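Long-range contacts in rhamnonate dehydratase (Gibberella zeae PH-1, PDB 3FXG), which probably catalyses the magnesium-dependent dehydration of L-rhamnonate to 2-keto-3-deoxy-L-rhamnonate, as a member of the enolase superfamily: residues A[9-15]-A[69-75]; A[22-26]-A[359-363]; A[37-42]-A[54-58]; A[162-166]-A[332-336]; A[206-210]-A[239-243]. All coordinates share one frame. Residue numbers count along the deposited sequence, not the author numbering.

Contact 1. Residues A[9-15]-A[69-75]; sequences PKIKAIR and VEIEATD
Strands 11-15 and 69-73 pair antiparallel in the N-terminal capping domain of the enolase fold, with a classic beta bulge in the first strand. Their axes approach to 4.5 Å at 156°. Val-69 CG1 meets Ile-14 CD1 at 3.8 Å. Glu-70 and Arg-15 form a hydrogen-bonded pair, N to O 2.8 Å both ways. Arg-15 (chi1 m, chi3 m) also salt-bridges Glu-70, NE to OE1 3.0 Å. Ile-71 opposes Ile-14 in a non-hydrogen-bonded pair, CA to CA 4.5 Å; Ile-14 lies on helix 86-101 and Ile-71 on helix 128-148. Glu-72 N donates to Ala-13 O (2.8 Å). Glu-72 O receives both Lys-12 N (2.7 Å) and Ala-13 N (3.1 Å). That is the bulge, and Lys-12 has phi/psi -100/-43. Glu-72 OE1 salt-bridges Arg-15 NH2 at 3.1 Å. Ala-73 lies opposite Ile-11, CA to CA 4.4 Å. Thr-74 N then bonds Lys-10 O (2.9 Å). Asp-75 OD2 bonds Thr-77 OG1, and Asp-75 CG sits 3.7 Å from Pro-9 CG.

Contact 2. Residues A[22-26]-A[359-363]; sequences VGSGG and VFGDL
Neither segment is regular helix or strand. Two loops meet here, one from the N-terminal capping domain and one from the C-terminal barrel domain of the enolase fold. The closest CA pairs are Ser-24 with Gly-361 (4.4 Å) and Gly-25 with Phe-360 (4.6 Å). One direct hydrogen bond joins the backbones, Gly-25 N to Phe-360 O at 3.1 Å. CA-H...O contacts flank it: Gly-361 CA to Gly-23 O at 3.3 Å and Ser-24 CA to Phe-360 O at 3.4 Å. Gly-361 has phi/psi 63/-140, and a CB there would clash with Gly-23 O. Gly-25 is at 113/180, where a CB would jam against the preceding carbonyl. Gly-23 also has positive phi (68/18). A water links Gly-23 O (2.8 Å) to Asp-362 N (2.9 Å). Among the side chains, Phe-360 (chi1 m) has CE1 3.8 Å from Gly-26 CA and also touches Thr-82 of strand 78-84. Glu-367 holds the backbone N of Val-359 and of Phe-360. Leu-363 (chi1 t, chi2 p) points toward the glycine loop, CD2 4.0 Å from Gly-25 CA. Asp-362 (chi1 p) brings OD1 to 3.4 Å from Ser-24 CB.

Contact 3. Residues A[37-42]-A[54-58]; sequences LIDSDI and KSRTS
Two carbonyls at the end of helix 36-39 take three donors from Arg-56. Leu-37 O accepts Arg-56 NE at 2.7 Å and NH2 at 2.8 Å. Ile-38 O accepts Arg-56 N at 3.0 Å and receives a CA-H...O contact from Ser-55 CA at 3.4 Å. The nearest CA pairs are Ile-38 with Arg-56 (4.9 Å) and Asp-39 with Ser-55 (5.1 Å). Arg-56 points toward the helix end, chi1 m, chi2 -148° and chi3 m. Ile-42 CD1 covers one face of its guanidinium, 3.7 Å from NE, and Tyr-224 makes a cation-pi contact. Ser-55 builds an ST motif: its OG accepts Ser-58 N at 3.2 Å, while Ser-58 OG donates to Ser-55 O at a very short 2.5 Å. Both segments belong to the N-terminal part of the enolase fold, which caps the barrel; the Arg-56 side chain is about 8 Å from the bound magnesium ion. Asp-39 OD1 is satisfied by Gly-34 N, and Ser-40 OG is bonded to Trp-36 O. Water lies 3.1 Å from Asp-39 O and 2.7 Å from Lys-54 O. Ile-38 (chi1 p) packs CG2 on Thr-57 CG2 at 3.7 Å. Ser-58 O accepts a hydrogen bond from Arg-99 NH1 of a second subunit.

Contact 4. Residues A[162-166]-A[332-336]; sequences ERLDF and YHFQI
Leu-164 and Phe-166 of strand 163-166 pack on helix 329-335 in the C-terminal barrel domain. No hydrogen bond joins the two segments; the contact is apolar and aromatic. Leu-164 and Ile-336 have the nearest CA atoms, 6.4 Å apart. Leu-164 points toward the helix with chi1 off the wells at -127° and chi2 t. Its CD1 lies 3.7 Å from Tyr-332 O and 4.2 Å from Tyr-332 CB, and its CD2 lies 3.9 Å from Gln-335 CB. Ile-336 (chi1 t, chi2 p) brings CD1 to 4.0 Å from Leu-164 CG. Phe-166 (chi1 m, chi2 -122°) turns its ring edge to the face of Tyr-332 (chi1 m, chi2 -22°). This is an offset edge-to-face pair, with centroids 5.3 Å apart, planes at 70° and Phe-166 CE1 3.4 Å from Tyr-332 CE1. Gln-335 (chi1 m, chi2 m) starts toward the strand, but its end leads away and NE2 bonds Phe-343 O and Val-322 O. On the strand itself, Arg-163 NE bridges Asp-165 OD1 at 3.0 Å. Strand 163-169 pairs in parallel with strands 184-187 and 344-347 and antiparallel with 374-376, while Phe-334 of the helix packs against helix 305-316.

Contact 5. Residues A[206-210]-A[239-243]; sequences LRKHR and CLDLN
Leu-242 overlaps the flank of helix 195-213, its CD1 3.6 Å from both Leu-206 CB and Arg-207 N. Its chi1 is m and chi2 t, which brings its end nearer the helix. Arg-207 and Leu-242 have the closest CA atoms, 6.4 Å apart. Leu-206 (chi1 m, chi2 t) also reaches Cys-239 SG with CD1, at 3.8 Å. Segment 206-210 is regular helix. Cys-239 is the first residue to leave helix 229-238, and a 3-10 turn follows at 240-242. The two helices are neighbours around the beta/alpha barrel of the enolase C-terminal domain. This contact joins one helix to the turn that leads from the next into strand 246-248. One turn on from Leu-206, Arg-210 (chi1 t, chi2 p, chi3 p) turns its guanidinium to backbone carbonyls. Its NE donates to Leu-242 O at 2.9 Å and its NH2 to the same oxygen at 3.2 Å. NH1 is bonded to Phe-217 O and Gly-214 O. Asn-243 has left-handed helical backbone angles (phi/psi 50/51), and its O accepts a weak bond from Arg-210 NH2 at 3.2 Å.

Contacts 1 and 3 lie in the N-terminal part of the chain, and contact 3 is nested in the loop closed by contact 1. Contacts 4 and 5 lie in the barrel domain, with contact 5 nested inside contact 4 and their centres 29 Å apart. Contact 2 encloses contacts 3, 4 and 5 along the chain. It touches contact 4, where Val-359 CG1 is 4.2 Å from Tyr-332 OH. Contacts 1 and 5 are farthest apart, centres 52 Å, on opposite sides of the chain's centre. Contact 2 joins the N-terminal domain to the barrel domain, which carries the magnesium ligands Asp-222, Glu-248 and Glu-275, consistent with the two-domain architecture of the enolase superfamily.

Contact 1. Residues A[9-15]-A[69-75]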
# COMPACT_ATOMS: atom_id res chain seq x y z
N PRO A 9 -7.32 -26.93 -45.48
CA PRO A 9 -5.96 -27.28 -45.92
C PRO A 9 -4.92 -27.03 -44.82
O PRO A 9 -5.02 -26.06 -44.07
CB PRO A 9 -5.75 -26.39 -47.14
CG PRO A 9 -6.60 -25.20 -46.85
CD PRO A 9 -7.86 -25.82 -46.28
N LYS A 10 -3.93 -27.91 -44.74
CA LYS A 10 -2.86 -27.79 -43.75
C LYS A 10 -1.72 -26.96 -44.34
O LYS A 10 -1.70 -26.69 -45.54
CB LYS A 10 -2.32 -29.17 -43.38
CG LYS A 10 -3.32 -30.12 -42.73
CD LYS A 10 -3.75 -29.63 -41.36
CE LYS A 10 -4.24 -30.78 -40.49
NZ LYS A 10 -5.36 -31.54 -41.11
N ILE A 11 -0.77 -26.56 -43.50
CA ILE A 11 0.38 -25.79 -43.97
C ILE A 11 1.32 -26.74 -44.70
O ILE A 11 1.72 -27.77 -44.15
CB ILE A 11 1.14 -25.13 -42.81
CG1 ILE A 11 0.26 -24.07 -42.14
CG2 ILE A 11 2.44 -24.51 -43.33
CD1 ILE A 11 0.86 -23.51 -40.86
N LYS A 12 1.68 -26.37 -45.92
CA LYS A 12 2.56 -27.19 -46.75
C LYS A 12 4.00 -26.70 -46.74
O LYS A 12 4.94 -27.50 -46.63
CB LYS A 12 2.04 -27.21 -48.19
CG LYS A 12 2.91 -27.99 -49.16
CD LYS A 12 2.32 -27.93 -50.56
CE LYS A 12 3.17 -28.73 -51.55
NZ LYS A 12 2.57 -28.75 -52.91
N ALA A 13 4.18 -25.39 -46.85
CA ALA A 13 5.52 -24.82 -46.88
C ALA A 13 5.57 -23.37 -46.43
O ALA A 13 4.55 -22.68 -46.40
CB ALA A 13 6.10 -24.94 -48.29
N ILE A 14 6.77 -22.92 -46.06
CA ILE A 14 6.97 -21.55 -45.65
C ILE A 14 8.23 -21.03 -46.33
O ILE A 14 9.26 -21.72 -46.37
CB ILE A 14 7.11 -21.42 -44.11
CG1 ILE A 14 7.33 -19.95 -43.73
CG2 ILE A 14 8.26 -22.27 -43.61
CD1 ILE A 14 7.14 -19.66 -42.25
N ARG A 15 8.14 -19.83 -46.89
CA ARG A 15 9.27 -19.22 -47.58
C ARG A 15 9.48 -17.82 -47.01
O ARG A 15 8.54 -17.18 -46.57
CB ARG A 15 8.98 -19.13 -49.08
CG ARG A 15 8.78 -20.47 -49.79
CD ARG A 15 8.44 -20.27 -51.26
NE ARG A 15 7.09 -19.75 -51.47
CZ ARG A 15 5.99 -20.50 -51.52
NH1 ARG A 15 6.07 -21.82 -51.39
NH2 ARG A 15 4.80 -19.94 -51.71
N VAL A 69 7.28 -13.06 -45.46
CA VAL A 69 7.05 -14.46 -45.18
C VAL A 69 5.85 -14.94 -46.00
O VAL A 69 4.83 -14.27 -46.07
CB VAL A 69 6.75 -14.69 -43.68
CG1 VAL A 69 6.26 -16.11 -43.45
CG2 VAL A 69 8.00 -14.41 -42.86
N GLU A 70 6.00 -16.11 -46.62
CA GLU A 70 4.91 -16.70 -47.39
C GLU A 70 4.61 -18.06 -46.79
O GLU A 70 5.52 -18.85 -46.54
CB GLU A 70 5.29 -16.88 -48.86
CG GLU A 70 5.61 -15.60 -49.63
CD GLU A 70 5.75 -15.85 -51.13
OE1 GLU A 70 6.43 -16.83 -51.50
OE2 GLU A 70 5.19 -15.08 -51.93
N ILE A 71 3.33 -18.34 -46.55
CA ILE A 71 2.93 -19.63 -46.01
C ILE A 71 1.95 -20.23 -47.01
O ILE A 71 0.89 -19.67 -47.27
CB ILE A 71 2.26 -19.48 -44.63
CG1 ILE A 71 3.25 -18.86 -43.64
CG2 ILE A 71 1.79 -20.85 -44.13
CD1 ILE A 71 2.65 -18.59 -42.26
N GLU A 72 2.33 -21.36 -47.59
CA GLU A 72 1.49 -22.02 -48.59
C GLU A 72 0.76 -23.22 -48.00
O GLU A 72 1.37 -24.06 -47.34
CB GLU A 72 2.33 -22.47 -49.78
CG GLU A 72 1.50 -22.98 -50.95
CD GLU A 72 2.34 -23.32 -52.16
OE1 GLU A 72 3.23 -22.51 -52.51
OE2 GLU A 72 2.11 -24.38 -52.77
N ALA A 73 -0.54 -23.28 -48.25
CA ALA A 73 -1.37 -24.38 -47.76
C ALA A 73 -1.39 -25.50 -48.81
O ALA A 73 -0.99 -25.29 -49.95
CB ALA A 73 -2.79 -23.89 -47.48
N THR A 74 -1.87 -26.67 -48.41
CA THR A 74 -1.93 -27.82 -49.30
C THR A 74 -2.86 -27.64 -50.49
O THR A 74 -2.80 -28.41 -51.45
CB THR A 74 -2.36 -29.09 -48.53
OG1 THR A 74 -3.57 -28.83 -47.81
CG2 THR A 74 -1.28 -29.51 -47.54
N ASP A 75 -3.72 -26.63 -50.44
CA ASP A 75 -4.65 -26.38 -51.55
C ASP A 75 -4.06 -25.34 -52.51
O ASP A 75 -4.71 -24.93 -53.47
CB ASP A 75 -6.00 -25.88 -51.01
CG ASP A 75 -5.93 -24.47 -50.46
OD1 ASP A 75 -4.83 -24.06 -50.03
OD2 ASP A 75 -6.97 -23.79 -50.45
O HOH W 1 -4.29 -30.72 -46.18
O HOH W 2 0.25 -26.19 -52.51
O HOH W 3 -0.16 -29.72 -52.20

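Contact 2. Residues A[22-26]-A[359-363]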
# COMPACT_ATOMS: atom_id res chain seq x y z
N VAL A 22 15.55 0.10 -50.38
CA VAL A 22 14.92 0.78 -49.25
C VAL A 22 13.52 1.25 -49.63
O VAL A 22 13.11 1.13 -50.79
CB VAL A 22 15.75 2.01 -48.81
CG1 VAL A 22 17.19 1.61 -48.51
CG2 VAL A 22 15.71 3.08 -49.89
N GLY A 23 12.79 1.78 -48.65
CA GLY A 23 11.46 2.29 -48.90
C GLY A 23 10.37 1.28 -49.25
O GLY A 23 9.33 1.66 -49.78
N SER A 24 10.59 0.01 -48.96
CA SER A 24 9.59 -1.01 -49.25
C SER A 24 9.64 -2.12 -48.21
O SER A 24 10.70 -2.66 -47.91
CB SER A 24 9.81 -1.60 -50.65
OG SER A 24 11.08 -2.21 -50.76
N GLY A 25 8.48 -2.45 -47.65
CA GLY A 25 8.43 -3.49 -46.63
C GLY A 25 8.07 -2.91 -45.28
O GLY A 25 7.87 -1.70 -45.14
N GLY A 26 7.99 -3.78 -44.28
CA GLY A 26 7.62 -3.36 -42.94
C GLY A 26 8.54 -2.45 -42.15
O GLY A 26 8.11 -1.85 -41.16
N VAL A 359 2.40 2.73 -46.86
CA VAL A 359 3.26 2.47 -45.72
C VAL A 359 4.37 1.48 -46.08
O VAL A 359 5.51 1.61 -45.61
CB VAL A 359 2.47 1.88 -44.52
CG1 VAL A 359 1.32 2.81 -44.15
CG2 VAL A 359 1.96 0.50 -44.86
N PHE A 360 4.05 0.51 -46.92
CA PHE A 360 5.03 -0.50 -47.32
C PHE A 360 5.64 -0.21 -48.69
O PHE A 360 6.22 -1.10 -49.32
CB PHE A 360 4.38 -1.89 -47.30
CG PHE A 360 3.78 -2.27 -45.97
CD1 PHE A 360 4.55 -2.21 -44.81
CD2 PHE A 360 2.46 -2.68 -45.88
CE1 PHE A 360 4.00 -2.56 -43.57
CE2 PHE A 360 1.90 -3.03 -44.65
CZ PHE A 360 2.68 -2.97 -43.49
N GLY A 361 5.51 1.03 -49.14
CA GLY A 361 6.08 1.41 -50.43
C GLY A 361 5.51 0.68 -51.63
O GLY A 361 4.30 0.45 -51.71
N ASP A 362 6.38 0.32 -52.57
CA ASP A 362 5.95 -0.36 -53.79
C ASP A 362 5.91 -1.88 -53.70
O ASP A 362 5.82 -2.57 -54.72
CB ASP A 362 6.84 0.06 -54.96
CG ASP A 362 8.27 -0.45 -54.84
OD1 ASP A 362 8.67 -0.83 -53.72
OD2 ASP A 362 8.98 -0.45 -55.86
N LEU A 363 5.95 -2.42 -52.49
CA LEU A 363 5.90 -3.87 -52.31
C LEU A 363 4.54 -4.39 -52.75
O LEU A 363 4.44 -5.47 -53.35
CB LEU A 363 6.14 -4.24 -50.84
CG LEU A 363 6.05 -5.73 -50.48
CD1 LEU A 363 7.07 -6.52 -51.29
CD2 LEU A 363 6.30 -5.91 -48.99
O HOH W 4 8.86 1.88 -52.49
O HOH W 5 8.12 0.64 -46.75

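Contact 3. Residues A[37-42]-A[54-58]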
# COMPACT_ATOMS: atom_id res chain seq x y z
N LEU A 37 11.84 11.02 -41.51
CA LEU A 37 11.91 9.92 -40.56
C LEU A 37 13.32 9.63 -40.08
O LEU A 37 13.50 9.06 -38.99
CB LEU A 37 11.31 8.65 -41.18
CG LEU A 37 9.79 8.51 -41.12
CD1 LEU A 37 9.35 7.27 -41.89
CD2 LEU A 37 9.34 8.41 -39.66
N ILE A 38 14.32 10.02 -40.86
CA ILE A 38 15.70 9.76 -40.49
C ILE A 38 16.63 10.97 -40.53
O ILE A 38 17.69 10.95 -39.90
CB ILE A 38 16.32 8.67 -41.40
CG1 ILE A 38 16.25 9.12 -42.86
CG2 ILE A 38 15.59 7.35 -41.20
CD1 ILE A 38 16.91 8.15 -43.84
N ASP A 39 16.25 12.02 -41.24
CA ASP A 39 17.12 13.19 -41.35
C ASP A 39 16.67 14.51 -40.73
O ASP A 39 17.34 15.53 -40.89
CB ASP A 39 17.47 13.41 -42.83
CG ASP A 39 18.45 12.38 -43.34
OD1 ASP A 39 18.56 12.21 -44.57
OD2 ASP A 39 19.12 11.74 -42.50
N SER A 40 15.55 14.50 -40.01
CA SER A 40 15.08 15.73 -39.37
C SER A 40 15.52 15.71 -37.91
O SER A 40 16.06 14.71 -37.44
CB SER A 40 13.56 15.83 -39.46
OG SER A 40 12.93 14.77 -38.77
N ASP A 41 15.30 16.80 -37.19
CA ASP A 41 15.68 16.84 -35.78
C ASP A 41 14.69 16.01 -34.97
O ASP A 41 13.54 16.40 -34.80
CB ASP A 41 15.70 18.27 -35.24
CG ASP A 41 16.80 19.11 -35.86
OD1 ASP A 41 17.88 18.55 -36.15
OD2 ASP A 41 16.59 20.33 -36.02
N ILE A 42 15.15 14.87 -34.47
CA ILE A 42 14.30 14.00 -33.67
C ILE A 42 15.07 13.51 -32.45
O ILE A 42 16.18 12.98 -32.58
CB ILE A 42 13.84 12.77 -34.48
CG1 ILE A 42 13.05 13.21 -35.71
CG2 ILE A 42 12.99 11.86 -33.60
CD1 ILE A 42 12.59 12.06 -36.59
N LYS A 54 22.17 13.84 -35.35
CA LYS A 54 21.62 14.46 -36.55
C LYS A 54 20.89 13.49 -37.48
O LYS A 54 19.99 13.89 -38.22
CB LYS A 54 22.72 15.17 -37.34
CG LYS A 54 22.19 16.05 -38.47
CD LYS A 54 23.32 16.66 -39.30
CE LYS A 54 22.77 17.65 -40.32
NZ LYS A 54 21.74 17.03 -41.22
N SER A 55 21.28 12.23 -37.44
CA SER A 55 20.67 11.21 -38.28
C SER A 55 20.29 9.97 -37.48
O SER A 55 21.07 9.51 -36.64
CB SER A 55 21.66 10.80 -39.38
OG SER A 55 21.32 9.55 -39.94
N ARG A 56 19.10 9.43 -37.72
CA ARG A 56 18.70 8.24 -36.99
C ARG A 56 19.36 7.00 -37.59
O ARG A 56 19.49 5.97 -36.92
CB ARG A 56 17.17 8.10 -36.97
CG ARG A 56 16.49 9.19 -36.14
CD ARG A 56 15.22 8.71 -35.45
NE ARG A 56 14.07 8.64 -36.35
CZ ARG A 56 12.83 8.34 -35.96
NH1 ARG A 56 12.58 8.07 -34.68
NH2 ARG A 56 11.85 8.31 -36.85
N THR A 57 19.79 7.09 -38.85
CA THR A 57 20.46 5.97 -39.49
C THR A 57 21.89 5.86 -38.97
O THR A 57 22.48 4.78 -38.98
CB THR A 57 20.49 6.11 -41.03
OG1 THR A 57 21.11 7.36 -41.39
CG2 THR A 57 19.07 6.06 -41.60
N SER A 58 22.44 6.98 -38.50
CA SER A 58 23.81 6.99 -37.99
C SER A 58 23.99 5.93 -36.90
O SER A 58 24.99 5.20 -36.91
CB SER A 58 24.17 8.37 -37.43
OG SER A 58 23.39 8.69 -36.29
O HOH W 6 19.10 16.41 -38.44
O HOH W 7 20.23 14.19 -40.95

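Contact 4. Residues A[162-166]-A[332-336]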
# COMPACT_ATOMS: atom_id res chain seq x y z
N GLU A 162 -17.98 1.50 -39.00
CA GLU A 162 -17.91 1.40 -40.45
C GLU A 162 -16.86 2.33 -41.04
O GLU A 162 -16.53 2.25 -42.22
CB GLU A 162 -19.29 1.70 -41.05
CG GLU A 162 -20.35 0.70 -40.63
CD GLU A 162 -20.06 -0.71 -41.14
OE1 GLU A 162 -20.25 -1.67 -40.36
OE2 GLU A 162 -19.64 -0.86 -42.31
N ARG A 163 -16.32 3.21 -40.20
CA ARG A 163 -15.30 4.15 -40.63
C ARG A 163 -14.17 4.21 -39.62
O ARG A 163 -14.41 4.20 -38.41
CB ARG A 163 -15.93 5.53 -40.82
CG ARG A 163 -14.94 6.65 -41.03
CD ARG A 163 -15.65 7.90 -41.52
NE ARG A 163 -14.82 9.10 -41.40
CZ ARG A 163 -14.98 10.19 -42.14
NH1 ARG A 163 -15.94 10.23 -43.06
NH2 ARG A 163 -14.18 11.24 -41.97
N LEU A 164 -12.94 4.27 -40.12
CA LEU A 164 -11.76 4.35 -39.26
C LEU A 164 -11.14 5.73 -39.43
O LEU A 164 -10.67 6.07 -40.52
CB LEU A 164 -10.74 3.28 -39.65
CG LEU A 164 -10.21 2.34 -38.57
CD1 LEU A 164 -9.04 1.55 -39.15
CD2 LEU A 164 -9.76 3.12 -37.34
N ASP A 165 -11.13 6.52 -38.36
CA ASP A 165 -10.55 7.86 -38.40
C ASP A 165 -9.07 7.84 -38.01
O ASP A 165 -8.67 7.15 -37.06
CB ASP A 165 -11.33 8.80 -37.47
CG ASP A 165 -12.75 9.01 -37.94
OD1 ASP A 165 -12.94 9.43 -39.10
OD2 ASP A 165 -13.69 8.77 -37.15
N PHE A 166 -8.26 8.59 -38.75
CA PHE A 166 -6.82 8.65 -38.53
C PHE A 166 -6.31 10.01 -38.07
O PHE A 166 -6.91 11.05 -38.34
CB PHE A 166 -6.06 8.35 -39.82
CG PHE A 166 -6.19 6.94 -40.33
CD1 PHE A 166 -5.05 6.16 -40.50
CD2 PHE A 166 -7.42 6.42 -40.69
CE1 PHE A 166 -5.14 4.88 -41.03
CE2 PHE A 166 -7.52 5.14 -41.23
CZ PHE A 166 -6.38 4.37 -41.40
N TYR A 332 -5.30 -1.84 -39.49
CA TYR A 332 -6.64 -1.41 -39.89
C TYR A 332 -7.68 -2.48 -39.57
O TYR A 332 -8.74 -2.18 -39.01
CB TYR A 332 -6.70 -1.09 -41.39
CG TYR A 332 -5.64 -0.11 -41.86
CD1 TYR A 332 -5.03 0.76 -40.96
CD2 TYR A 332 -5.25 -0.06 -43.20
CE1 TYR A 332 -4.06 1.66 -41.38
CE2 TYR A 332 -4.27 0.83 -43.62
CZ TYR A 332 -3.68 1.69 -42.71
OH TYR A 332 -2.70 2.57 -43.11
N HIS A 333 -7.39 -3.73 -39.93
CA HIS A 333 -8.33 -4.81 -39.69
C HIS A 333 -8.59 -5.01 -38.20
O HIS A 333 -9.67 -5.42 -37.80
CB HIS A 333 -7.83 -6.11 -40.32
CG HIS A 333 -8.08 -6.20 -41.79
ND1 HIS A 333 -7.38 -5.46 -42.72
CD2 HIS A 333 -8.94 -6.97 -42.50
CE1 HIS A 333 -7.80 -5.76 -43.93
NE2 HIS A 333 -8.75 -6.68 -43.83
N PHE A 334 -7.58 -4.72 -37.39
CA PHE A 334 -7.71 -4.86 -35.95
C PHE A 334 -8.53 -3.71 -35.37
O PHE A 334 -9.50 -3.94 -34.65
CB PHE A 334 -6.32 -4.89 -35.30
CG PHE A 334 -6.37 -4.93 -33.81
CD1 PHE A 334 -6.77 -6.07 -33.13
CD2 PHE A 334 -6.04 -3.79 -33.06
CE1 PHE A 334 -6.84 -6.10 -31.74
CE2 PHE A 334 -6.11 -3.81 -31.67
CZ PHE A 334 -6.51 -4.96 -31.02
N GLN A 335 -8.14 -2.48 -35.69
CA GLN A 335 -8.83 -1.30 -35.17
C GLN A 335 -10.32 -1.23 -35.49
O GLN A 335 -11.11 -0.73 -34.69
CB GLN A 335 -8.18 -0.01 -35.70
CG GLN A 335 -6.84 0.33 -35.07
CD GLN A 335 -6.85 0.16 -33.57
OE1 GLN A 335 -6.81 -0.96 -33.06
NE2 GLN A 335 -6.91 1.28 -32.84
N ILE A 336 -10.70 -1.72 -36.66
CA ILE A 336 -12.09 -1.67 -37.08
C ILE A 336 -12.97 -2.72 -36.39
O ILE A 336 -14.19 -2.63 -36.43
CB ILE A 336 -12.19 -1.87 -38.61
CG1 ILE A 336 -13.50 -1.28 -39.14
CG2 ILE A 336 -12.11 -3.35 -38.95
CD1 ILE A 336 -13.53 0.23 -39.11

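Contact 5. Residues A[206-210]-A[239-243]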
# COMPACT_ATOMS: atom_id res chain seq x y z
N LEU A 206 7.01 23.47 -30.45
CA LEU A 206 5.61 23.11 -30.27
C LEU A 206 4.70 24.33 -30.34
O LEU A 206 3.59 24.25 -30.86
CB LEU A 206 5.43 22.38 -28.92
CG LEU A 206 6.17 21.04 -28.81
CD1 LEU A 206 5.97 20.45 -27.41
CD2 LEU A 206 5.65 20.07 -29.87
N ARG A 207 5.18 25.46 -29.84
CA ARG A 207 4.40 26.69 -29.87
C ARG A 207 4.14 27.10 -31.32
O ARG A 207 3.04 27.55 -31.67
CB ARG A 207 5.14 27.82 -29.16
CG ARG A 207 4.33 29.10 -29.04
CD ARG A 207 5.23 30.32 -28.93
NE ARG A 207 5.97 30.55 -30.17
CZ ARG A 207 5.41 30.92 -31.33
NH1 ARG A 207 4.10 31.10 -31.41
NH2 ARG A 207 6.17 31.10 -32.40
N LYS A 208 5.16 26.95 -32.16
CA LYS A 208 5.06 27.31 -33.57
C LYS A 208 3.97 26.48 -34.26
O LYS A 208 3.19 27.01 -35.05
CB LYS A 208 6.41 27.08 -34.26
CG LYS A 208 6.42 27.50 -35.72
CD LYS A 208 7.82 27.41 -36.33
CE LYS A 208 8.77 28.46 -35.75
NZ LYS A 208 9.06 28.26 -34.30
N HIS A 209 3.93 25.19 -33.95
CA HIS A 209 2.93 24.32 -34.55
C HIS A 209 1.53 24.67 -34.06
O HIS A 209 0.59 24.72 -34.84
CB HIS A 209 3.26 22.87 -34.25
CG HIS A 209 4.32 22.30 -35.13
ND1 HIS A 209 5.43 21.63 -34.64
CD2 HIS A 209 4.46 22.30 -36.48
CE1 HIS A 209 6.19 21.25 -35.64
NE2 HIS A 209 5.62 21.64 -36.77
N ARG A 210 1.41 24.93 -32.76
CA ARG A 210 0.11 25.29 -32.19
C ARG A 210 -0.38 26.57 -32.85
O ARG A 210 -1.56 26.72 -33.15
CB ARG A 210 0.23 25.51 -30.67
CG ARG A 210 -0.99 26.16 -30.03
CD ARG A 210 -2.27 25.40 -30.34
NE ARG A 210 -2.33 24.10 -29.66
CZ ARG A 210 -3.04 23.06 -30.09
NH1 ARG A 210 -3.74 23.16 -31.22
NH2 ARG A 210 -3.05 21.93 -29.40
N CYS A 239 4.90 23.51 -21.32
CA CYS A 239 4.01 23.55 -22.48
C CYS A 239 2.53 23.53 -22.14
O CYS A 239 1.69 23.34 -23.02
CB CYS A 239 4.29 22.36 -23.41
SG CYS A 239 5.93 22.32 -24.14
N LEU A 240 2.19 23.73 -20.87
CA LEU A 240 0.79 23.67 -20.46
C LEU A 240 -0.19 24.53 -21.26
O LEU A 240 -1.29 24.08 -21.57
CB LEU A 240 0.67 23.97 -18.96
CG LEU A 240 1.31 22.89 -18.08
CD1 LEU A 240 1.10 23.21 -16.61
CD2 LEU A 240 0.72 21.53 -18.42
N ASP A 241 0.20 25.75 -21.62
CA ASP A 241 -0.70 26.62 -22.38
C ASP A 241 -0.84 26.23 -23.86
O ASP A 241 -1.66 26.81 -24.58
CB ASP A 241 -0.25 28.08 -22.28
CG ASP A 241 1.16 28.29 -22.77
OD1 ASP A 241 1.64 29.44 -22.72
OD2 ASP A 241 1.80 27.31 -23.22
N LEU A 242 -0.06 25.26 -24.31
CA LEU A 242 -0.13 24.82 -25.70
C LEU A 242 -1.20 23.76 -25.91
O LEU A 242 -1.47 23.34 -27.03
CB LEU A 242 1.24 24.29 -26.15
CG LEU A 242 2.41 25.27 -26.07
CD1 LEU A 242 3.65 24.65 -26.69
CD2 LEU A 242 2.05 26.57 -26.79
N ASN A 243 -1.82 23.34 -24.81
CA ASN A 243 -2.88 22.34 -24.83
C ASN A 243 -2.56 21.08 -25.63
O ASN A 243 -3.34 20.66 -26.48
CB ASN A 243 -4.17 22.98 -25.36
CG ASN A 243 -4.66 24.12 -24.47
OD1 ASN A 243 -5.53 24.90 -24.86
ND2 ASN A 243 -4.10 24.22 -23.27
O HOH W 8 -4.24 19.37 -28.58